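PDB 4R1D: Tle cognate immunity protein 4 C-terminal domain-containing protein from Pseudomonas aeruginosa PAO1, which binds Tle4, a lipase effector of the H2 type VI secretion system, and so probably protects its own cell from the toxin. Local coordinates for residues 72-77 against 95-100; 237-242 against 279-284. All blocks are in the same frame, centred on the assembly; numbering follows the deposited sequence.

In the fold
Followed from the N terminus, the chain meets interaction 1 first. Strand 68-73 runs into a turn and returns as strand 79-84, and the contact of 72-77 with 95-100 closes an excursion of 17 residues that holds strand 79-84 and connecting turns but no helix. It joins the turn after edge strand 68-73 to strand 92-100, two strands in. Interaction 2 opens much later: after strand 236-245 comes strand 256-263, and an excursion of 36 residues ends where the first turn of helix 281-292 packs on 236-245. The two loops lie in series, neither nested nor crossed, in the N-terminal and C-terminal family regions, with centres about 46 Å apart.

Interaction 1: 72-77 against 95-100; sequences IDFGNE and LDTYVT
At the end of an antiparallel beta hairpin, the F74 ring, in the turn after strand 68-73, reaches L95 and T97 on strand 92-100, next but one in the sheet order. Because strand 79-84 pairs by backbone hydrogen bonds with both 68-73 and 92-100, the two segments share no hydrogen bond, and what joins them is side-chain contact.

F74 carries most of it. Its CG stands anti to its own carbonyl carbon (chi1 -62°), and the far end of the ring does the touching. F74 CE2 lies 3.6 Å from T97 CG2, which approaches obliquely as the two side chains cross at about a right angle. At the ring edge F74 CZ is 4.1 Å from L95 CD1, the two side chains meeting tip to tip. Threonine suits this place because its two branches divide the work: the methyl serves the ring, while OG1 is hydrogen-bonded to the backbone O of W110. The buried phenylalanine and leucine supply apolar surface without polar groups to satisfy.

Where the chain turns away after F74, D73 OD1 accepts from G75 N at 3.2 Å, forming an Asx turn. The amide approaches from above the carboxylate plane, 65° out of it. Glycine suits residue 75, where phi is positive (75°). Farther on, the contact thins: exposed E77 brings CG to 4.0 Å from OG1 of the buried T100, and that hydroxyl has its hydrogen bond with K102 NZ.

The whole is a hairpin turn at the edge of an antiparallel sheet, folding an aromatic side chain toward the third strand, with S126 of helix 119-132 touching both F74 and T97.

Interaction 2: 237-242 against 279-284; sequences RGYTFM and KSDKEA
R237 and D281 form a two-bond salt bridge, the guanidinium gripping the carboxylate side-on with one nitrogen on each oxygen. R237 NE donates to D281 OD1 at 2.9 Å, nearly straight at 165°. R237 NH2 reaches D281 OD2, also at 2.9 Å, on a more bent path of 146°. Both oxygens use their syn lone pairs, and the two planes are nearly coplanar. Arginine suits the place because it has nitrogens for further partners: NH1 is hydrogen-bonded to S232 OG, and NH2 makes a second salt bridge with E210 OE1.

D281 OD1 takes a second bond, from the hydroxyl of Y239, with OH only 2.6 Å from OD1. This donor arrives nearly along the C-O axis, and the tyrosine ring stands 80° from the carboxylate plane.

Beneath these polar groups lies apolar packing. A284 CB sits over one face of the Y239 ring, 4.2 Å from its centroid, a CH-pi contact; the same methyl is 4.1 Å from F241 CE2. A small alanine allows the helix to come close to both rings. F241 also meets W288 edge-to-face, one turn further along the helix.

S280 is the N-cap, its OG accepting from E283 N at 3.0 Å. The negative charge of D281 in the first turn would interact favourably with the positive end of the helix dipole, and three donor bonds probably stabilise that carboxylate as the anion, tying the helix start to strand 236-245.

Interaction 1: 72-77 against 95-100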
ATOM      1  N   ILE B  72     -22.973 -14.073 -18.960  1.00 21.40           N
ATOM      2  CA  ILE B  72     -24.342 -13.788 -18.574  1.00 25.74           C
ATOM      3  C   ILE B  72     -24.927 -12.635 -19.385  1.00 26.19           C
ATOM      4  O   ILE B  72     -24.282 -11.604 -19.574  1.00 25.55           O
ATOM      5  CB  ILE B  72     -24.440 -13.476 -17.060  1.00 28.83           C
ATOM      6  CG1 ILE B  72     -23.964 -14.685 -16.242  1.00 30.97           C
ATOM      7  CG2 ILE B  72     -25.862 -13.096 -16.673  1.00 27.92           C
ATOM      8  CD1 ILE B  72     -23.712 -14.382 -14.778  1.00 25.48           C
ATOM      9  N   ASP B  73     -26.158 -12.822 -19.857  1.00 32.95           N
ATOM     10  CA  ASP B  73     -26.877 -11.793 -20.608  1.00 26.45           C
ATOM     11  C   ASP B  73     -27.805 -11.033 -19.665  1.00 26.55           C
ATOM     12  O   ASP B  73     -28.762 -11.603 -19.137  1.00 29.62           O
ATOM     13  CB  ASP B  73     -27.670 -12.448 -21.749  1.00 27.80           C
ATOM     14  CG  ASP B  73     -28.428 -11.437 -22.605  1.00 37.27           C
ATOM     15  OD1 ASP B  73     -28.134 -10.225 -22.530  1.00 36.62           O
ATOM     16  OD2 ASP B  73     -29.319 -11.862 -23.372  1.00 45.39           O
ATOM     17  N   PHE B  74     -27.515  -9.752 -19.431  1.00 26.24           N
ATOM     18  CA  PHE B  74     -28.273  -8.961 -18.466  1.00 20.85           C
ATOM     19  C   PHE B  74     -29.461  -8.235 -19.088  1.00 27.22           C
ATOM     20  O   PHE B  74     -30.090  -7.400 -18.438  1.00 26.87           O
ATOM     21  CB  PHE B  74     -27.377  -7.915 -17.782  1.00 25.51           C
ATOM     22  CG  PHE B  74     -26.245  -8.505 -16.982  1.00 24.92           C
ATOM     23  CD1 PHE B  74     -26.504  -9.366 -15.936  1.00 20.68           C
ATOM     24  CD2 PHE B  74     -24.926  -8.176 -17.266  1.00 20.31           C
ATOM     25  CE1 PHE B  74     -25.471  -9.910 -15.184  1.00 18.86           C
ATOM     26  CE2 PHE B  74     -23.882  -8.716 -16.517  1.00 18.75           C
ATOM     27  CZ  PHE B  74     -24.154  -9.581 -15.480  1.00 19.67           C
ATOM     28  N   GLY B  75     -29.761  -8.548 -20.344  1.00 28.69           N
ATOM     29  CA  GLY B  75     -30.753  -7.795 -21.087  1.00 30.16           C
ATOM     30  C   GLY B  75     -30.175  -6.453 -21.504  1.00 33.43           C
ATOM     31  O   GLY B  75     -29.098  -6.063 -21.042  1.00 27.46           O
ATOM     32  N   ASN B  76     -30.884  -5.751 -22.382  1.00 28.96           N
ATOM     33  CA  ASN B  76     -30.466  -4.426 -22.821  1.00 29.29           C
ATOM     34  C   ASN B  76     -29.039  -4.385 -23.363  1.00 29.74           C
ATOM     35  O   ASN B  76     -28.317  -3.408 -23.160  1.00 33.27           O
ATOM     36  CB  ASN B  76     -30.656  -3.418 -21.684  1.00 28.83           C
ATOM     37  CG  ASN B  76     -32.119  -3.116 -21.425  1.00 36.18           C
ATOM     38  OD1 ASN B  76     -32.698  -3.559 -20.428  1.00 31.42           O
ATOM     39  ND2 ASN B  76     -32.731  -2.363 -22.335  1.00 35.35           N
ATOM     40  N   GLU B  77     -28.664  -5.452 -24.071  1.00 38.65           N
ATOM     41  CA  GLU B  77     -27.321  -5.667 -24.638  1.00 39.48           C
ATOM     42  C   GLU B  77     -26.157  -5.656 -23.645  1.00 35.87           C
ATOM     43  O   GLU B  77     -25.001  -5.671 -24.047  1.00 34.47           O
ATOM     44  CB  GLU B  77     -27.013  -4.753 -25.838  1.00 41.18           C
ATOM     45  CG  GLU B  77     -27.635  -3.376 -25.810  1.00 46.81           C
ATOM     46  CD  GLU B  77     -29.030  -3.373 -26.396  1.00 46.34           C
ATOM     47  OE1 GLU B  77     -29.807  -2.446 -26.089  1.00 49.72           O
ATOM     48  OE2 GLU B  77     -29.346  -4.304 -27.169  1.00 53.88           O
ATOM     49  N   LEU B  95     -17.002 -10.885 -11.358  1.00 16.23           N
ATOM     50  CA  LEU B  95     -18.025 -10.588 -12.350  1.00 17.47           C
ATOM     51  C   LEU B  95     -17.634  -9.314 -13.080  1.00 15.96           C
ATOM     52  O   LEU B  95     -17.626  -8.229 -12.499  1.00 18.68           O
ATOM     53  CB  LEU B  95     -19.389 -10.428 -11.689  1.00 15.11           C
ATOM     54  CG  LEU B  95     -20.530 -10.011 -12.624  1.00 20.19           C
ATOM     55  CD1 LEU B  95     -20.672 -11.010 -13.762  1.00 21.44           C
ATOM     56  CD2 LEU B  95     -21.832  -9.866 -11.850  1.00 19.39           C
ATOM     57  N   ASP B  96     -17.268  -9.470 -14.347  1.00 17.84           N
ATOM     58  CA  ASP B  96     -16.829  -8.354 -15.184  1.00 16.23           C
ATOM     59  C   ASP B  96     -17.994  -7.916 -16.083  1.00 19.43           C
ATOM     60  O   ASP B  96     -18.248  -8.546 -17.113  1.00 25.25           O
ATOM     61  CB  ASP B  96     -15.651  -8.828 -16.027  1.00 18.16           C
ATOM     62  CG  ASP B  96     -14.915  -7.693 -16.726  1.00 15.87           C
ATOM     63  OD1 ASP B  96     -15.253  -6.536 -16.457  1.00 17.60           O
ATOM     64  OD2 ASP B  96     -13.993  -7.989 -17.526  1.00 19.00           O
ATOM     65  N   THR B  97     -18.709  -6.862 -15.693  1.00 20.73           N
ATOM     66  CA  THR B  97     -19.897  -6.438 -16.448  1.00 16.09           C
ATOM     67  C   THR B  97     -19.612  -5.312 -17.434  1.00 24.04           C
ATOM     68  O   THR B  97     -18.901  -4.349 -17.119  1.00 21.35           O
ATOM     69  CB  THR B  97     -21.066  -5.980 -15.555  1.00 21.89           C
ATOM     70  OG1 THR B  97     -20.730  -4.750 -14.909  1.00 29.62           O
ATOM     71  CG2 THR B  97     -21.454  -7.050 -14.513  1.00 16.15           C
ATOM     72  N   TYR B  98     -20.187  -5.439 -18.622  1.00 15.88           N
ATOM     73  CA  TYR B  98     -20.108  -4.397 -19.636  1.00 21.32           C
ATOM     74  C   TYR B  98     -21.522  -3.907 -19.899  1.00 20.73           C
ATOM     75  O   TYR B  98     -22.446  -4.704 -20.085  1.00 23.20           O
ATOM     76  CB  TYR B  98     -19.441  -4.951 -20.897  1.00 20.22           C
ATOM     77  CG  TYR B  98     -18.035  -5.400 -20.597  1.00 20.61           C
ATOM     78  CD1 TYR B  98     -16.973  -4.531 -20.752  1.00 20.24           C
ATOM     79  CD2 TYR B  98     -17.778  -6.668 -20.070  1.00 19.10           C
ATOM     80  CE1 TYR B  98     -15.683  -4.911 -20.440  1.00 23.43           C
ATOM     81  CE2 TYR B  98     -16.486  -7.059 -19.754  1.00 18.95           C
ATOM     82  CZ  TYR B  98     -15.444  -6.170 -19.940  1.00 21.36           C
ATOM     83  OH  TYR B  98     -14.151  -6.525 -19.638  1.00 19.72           O
ATOM     84  N   VAL B  99     -21.699  -2.597 -19.875  1.00 17.92           N
ATOM     85  CA  VAL B  99     -23.044  -2.033 -19.937  1.00 19.73           C
ATOM     86  C   VAL B  99     -23.021  -0.744 -20.737  1.00 23.27           C
ATOM     87  O   VAL B  99     -22.026  -0.015 -20.725  1.00 21.60           O
ATOM     88  CB  VAL B  99     -23.624  -1.788 -18.524  1.00 25.52           C
ATOM     89  CG1 VAL B  99     -22.796  -0.758 -17.757  1.00 22.67           C
ATOM     90  CG2 VAL B  99     -25.091  -1.370 -18.600  1.00 21.83           C
ATOM     91  N   THR B 100     -24.115  -0.473 -21.441  1.00 21.20           N
ATOM     92  CA  THR B 100     -24.195   0.691 -22.312  1.00 22.81           C
ATOM     93  C   THR B 100     -25.326   1.623 -21.905  1.00 21.45           C
ATOM     94  O   THR B 100     -26.351   1.185 -21.407  1.00 25.98           O
ATOM     95  CB  THR B 100     -24.420   0.253 -23.771  1.00 23.63           C
ATOM     96  OG1 THR B 100     -25.580  -0.587 -23.837  1.00 25.34           O
ATOM     97  CG2 THR B 100     -23.218  -0.520 -24.271  1.00 28.76           C
TER

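Interaction 2: 237-242 against 279-284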
ATOM      1  N   ARG B 237       4.951  28.050   0.979  1.00 27.31           N
ATOM      2  CA  ARG B 237       3.762  27.971   1.820  1.00 30.26           C
ATOM      3  C   ARG B 237       2.888  26.794   1.423  1.00 28.74           C
ATOM      4  O   ARG B 237       2.596  26.594   0.240  1.00 31.51           O
ATOM      5  CB  ARG B 237       2.948  29.261   1.725  1.00 29.05           C
ATOM      6  CG  ARG B 237       1.794  29.344   2.722  1.00 24.87           C
ATOM      7  CD  ARG B 237       1.768  30.716   3.377  1.00 26.33           C
ATOM      8  NE  ARG B 237       0.712  30.885   4.372  1.00 24.76           N
ATOM      9  CZ  ARG B 237       0.891  30.771   5.684  1.00 23.32           C
ATOM     10  NH1 ARG B 237       2.087  30.452   6.178  1.00 25.67           N
ATOM     11  NH2 ARG B 237      -0.129  30.967   6.505  1.00 23.51           N
ATOM     12  N   GLY B 238       2.479  26.017   2.419  1.00 21.89           N
ATOM     13  CA  GLY B 238       1.572  24.904   2.210  1.00 24.14           C
ATOM     14  C   GLY B 238       0.200  25.177   2.805  1.00 17.69           C
ATOM     15  O   GLY B 238       0.028  26.070   3.637  1.00 20.13           O
ATOM     16  N   TYR B 239      -0.784  24.396   2.380  1.00 17.59           N
ATOM     17  CA  TYR B 239      -2.150  24.570   2.831  1.00 19.50           C
ATOM     18  C   TYR B 239      -2.800  23.210   2.977  1.00 14.13           C
ATOM     19  O   TYR B 239      -2.496  22.293   2.220  1.00 17.36           O
ATOM     20  CB  TYR B 239      -2.948  25.346   1.786  1.00 16.96           C
ATOM     21  CG  TYR B 239      -2.529  26.786   1.616  1.00 20.26           C
ATOM     22  CD1 TYR B 239      -3.007  27.766   2.466  1.00 20.81           C
ATOM     23  CD2 TYR B 239      -1.661  27.160   0.601  1.00 23.81           C
ATOM     24  CE1 TYR B 239      -2.630  29.090   2.320  1.00 23.80           C
ATOM     25  CE2 TYR B 239      -1.274  28.487   0.439  1.00 20.54           C
ATOM     26  CZ  TYR B 239      -1.765  29.445   1.301  1.00 23.03           C
ATOM     27  OH  TYR B 239      -1.401  30.767   1.153  1.00 23.89           O
ATOM     28  N   THR B 240      -3.705  23.089   3.937  1.00 14.52           N
ATOM     29  CA  THR B 240      -4.606  21.940   3.963  1.00 16.11           C
ATOM     30  C   THR B 240      -5.968  22.393   4.479  1.00 12.55           C
ATOM     31  O   THR B 240      -6.113  22.755   5.645  1.00 16.42           O
ATOM     32  CB  THR B 240      -4.054  20.789   4.808  1.00 17.53           C
ATOM     33  OG1 THR B 240      -2.787  20.379   4.275  1.00 20.78           O
ATOM     34  CG2 THR B 240      -4.999  19.607   4.758  1.00 13.26           C
ATOM     35  N   PHE B 241      -6.937  22.431   3.566  1.00 13.77           N
ATOM     36  CA  PHE B 241      -8.294  22.875   3.856  1.00 16.05           C
ATOM     37  C   PHE B 241      -9.191  21.653   3.791  1.00 14.80           C
ATOM     38  O   PHE B 241      -9.146  20.898   2.812  1.00 16.92           O
ATOM     39  CB  PHE B 241      -8.775  23.898   2.818  1.00 14.42           C
ATOM     40  CG  PHE B 241      -8.018  25.196   2.832  1.00 19.65           C
ATOM     41  CD1 PHE B 241      -7.009  25.430   3.759  1.00 18.99           C
ATOM     42  CD2 PHE B 241      -8.310  26.183   1.899  1.00 20.59           C
ATOM     43  CE1 PHE B 241      -6.311  26.628   3.762  1.00 20.39           C
ATOM     44  CE2 PHE B 241      -7.611  27.380   1.892  1.00 19.69           C
ATOM     45  CZ  PHE B 241      -6.616  27.605   2.825  1.00 21.54           C
ATOM     46  N   MET B 242      -9.982  21.446   4.843  1.00 12.04           N
ATOM     47  CA  MET B 242     -10.773  20.222   5.009  1.00 13.50           C
ATOM     48  C   MET B 242     -12.229  20.565   5.337  1.00 12.53           C
ATOM     49  O   MET B 242     -12.474  21.398   6.195  1.00 17.31           O
ATOM     50  CB  MET B 242     -10.172  19.398   6.155  1.00 15.67           C
ATOM     51  CG  MET B 242      -8.710  19.043   5.918  1.00 16.14           C
ATOM     52  SD  MET B 242      -7.837  18.504   7.404  1.00 16.63           S
ATOM     53  CE  MET B 242      -7.367  20.081   8.116  1.00 16.21           C
ATOM     54  N   LYS B 279      -1.203  33.811  -4.235  1.00 31.72           N
ATOM     55  CA  LYS B 279      -0.613  35.113  -3.938  1.00 31.65           C
ATOM     56  C   LYS B 279      -0.687  35.422  -2.447  1.00 33.94           C
ATOM     57  O   LYS B 279       0.119  36.197  -1.928  1.00 34.56           O
ATOM     58  CB  LYS B 279      -1.334  36.213  -4.727  1.00 36.23           C
ATOM     59  CG  LYS B 279      -1.359  35.988  -6.235  1.00 44.07           C
ATOM     60  CD  LYS B 279      -2.262  37.004  -6.934  1.00 52.19           C
ATOM     61  CE  LYS B 279      -2.401  36.718  -8.426  1.00 58.26           C
ATOM     62  NZ  LYS B 279      -3.166  35.464  -8.707  1.00 55.37           N
ATOM     63  N   SER B 280      -1.653  34.814  -1.760  1.00 26.31           N
ATOM     64  CA  SER B 280      -1.866  35.086  -0.344  1.00 27.26           C
ATOM     65  C   SER B 280      -2.848  34.080   0.246  1.00 23.53           C
ATOM     66  O   SER B 280      -3.570  33.406  -0.488  1.00 24.82           O
ATOM     67  CB  SER B 280      -2.453  36.487  -0.172  1.00 29.26           C
ATOM     68  OG  SER B 280      -3.772  36.538  -0.705  1.00 28.07           O
ATOM     69  N   ASP B 281      -2.888  33.995   1.570  1.00 22.69           N
ATOM     70  CA  ASP B 281      -3.890  33.172   2.231  1.00 24.76           C
ATOM     71  C   ASP B 281      -5.282  33.640   1.849  1.00 27.69           C
ATOM     72  O   ASP B 281      -6.201  32.834   1.692  1.00 21.23           O
ATOM     73  CB  ASP B 281      -3.736  33.238   3.742  1.00 18.85           C
ATOM     74  CG  ASP B 281      -2.469  32.570   4.227  1.00 19.36           C
ATOM     75  OD1 ASP B 281      -1.760  31.972   3.399  1.00 20.75           O
ATOM     76  OD2 ASP B 281      -2.202  32.630   5.444  1.00 24.00           O
ATOM     77  N   LYS B 282      -5.444  34.952   1.710  1.00 24.30           N
ATOM     78  CA  LYS B 282      -6.747  35.488   1.351  1.00 21.41           C
ATOM     79  C   LYS B 282      -7.192  34.940   0.004  1.00 21.66           C
ATOM     80  O   LYS B 282      -8.345  34.543  -0.161  1.00 25.47           O
ATOM     81  CB  LYS B 282      -6.721  37.020   1.328  1.00 27.87           C
ATOM     82  CG  LYS B 282      -8.097  37.652   1.176  1.00 33.41           C
ATOM     83  CD  LYS B 282      -8.021  39.172   1.304  1.00 36.27           C
ATOM     84  CE  LYS B 282      -9.390  39.820   1.111  1.00 41.56           C
ATOM     85  NZ  LYS B 282      -9.938  39.538  -0.243  1.00 46.80           N
ATOM     86  N   GLU B 283      -6.276  34.885  -0.956  1.00 23.25           N
ATOM     87  CA  GLU B 283      -6.612  34.342  -2.267  1.00 21.79           C
ATOM     88  C   GLU B 283      -7.000  32.858  -2.192  1.00 24.75           C
ATOM     89  O   GLU B 283      -7.961  32.436  -2.826  1.00 19.49           O
ATOM     90  CB  GLU B 283      -5.457  34.531  -3.250  1.00 23.62           C
ATOM     91  CG  GLU B 283      -5.768  34.015  -4.646  1.00 28.88           C
ATOM     92  CD  GLU B 283      -4.637  34.244  -5.630  1.00 35.43           C
ATOM     93  OE1 GLU B 283      -3.621  33.524  -5.562  1.00 26.53           O
ATOM     94  OE2 GLU B 283      -4.772  35.148  -6.479  1.00 48.35           O
ATOM     95  N   ALA B 284      -6.252  32.073  -1.419  1.00 22.22           N
ATOM     96  CA  ALA B 284      -6.576  30.658  -1.234  1.00 20.47           C
ATOM     97  C   ALA B 284      -7.951  30.450  -0.593  1.00 17.04           C
ATOM     98  O   ALA B 284      -8.725  29.589  -1.018  1.00 18.88           O
ATOM     99  CB  ALA B 284      -5.490  29.967  -0.411  1.00 21.54           C
TER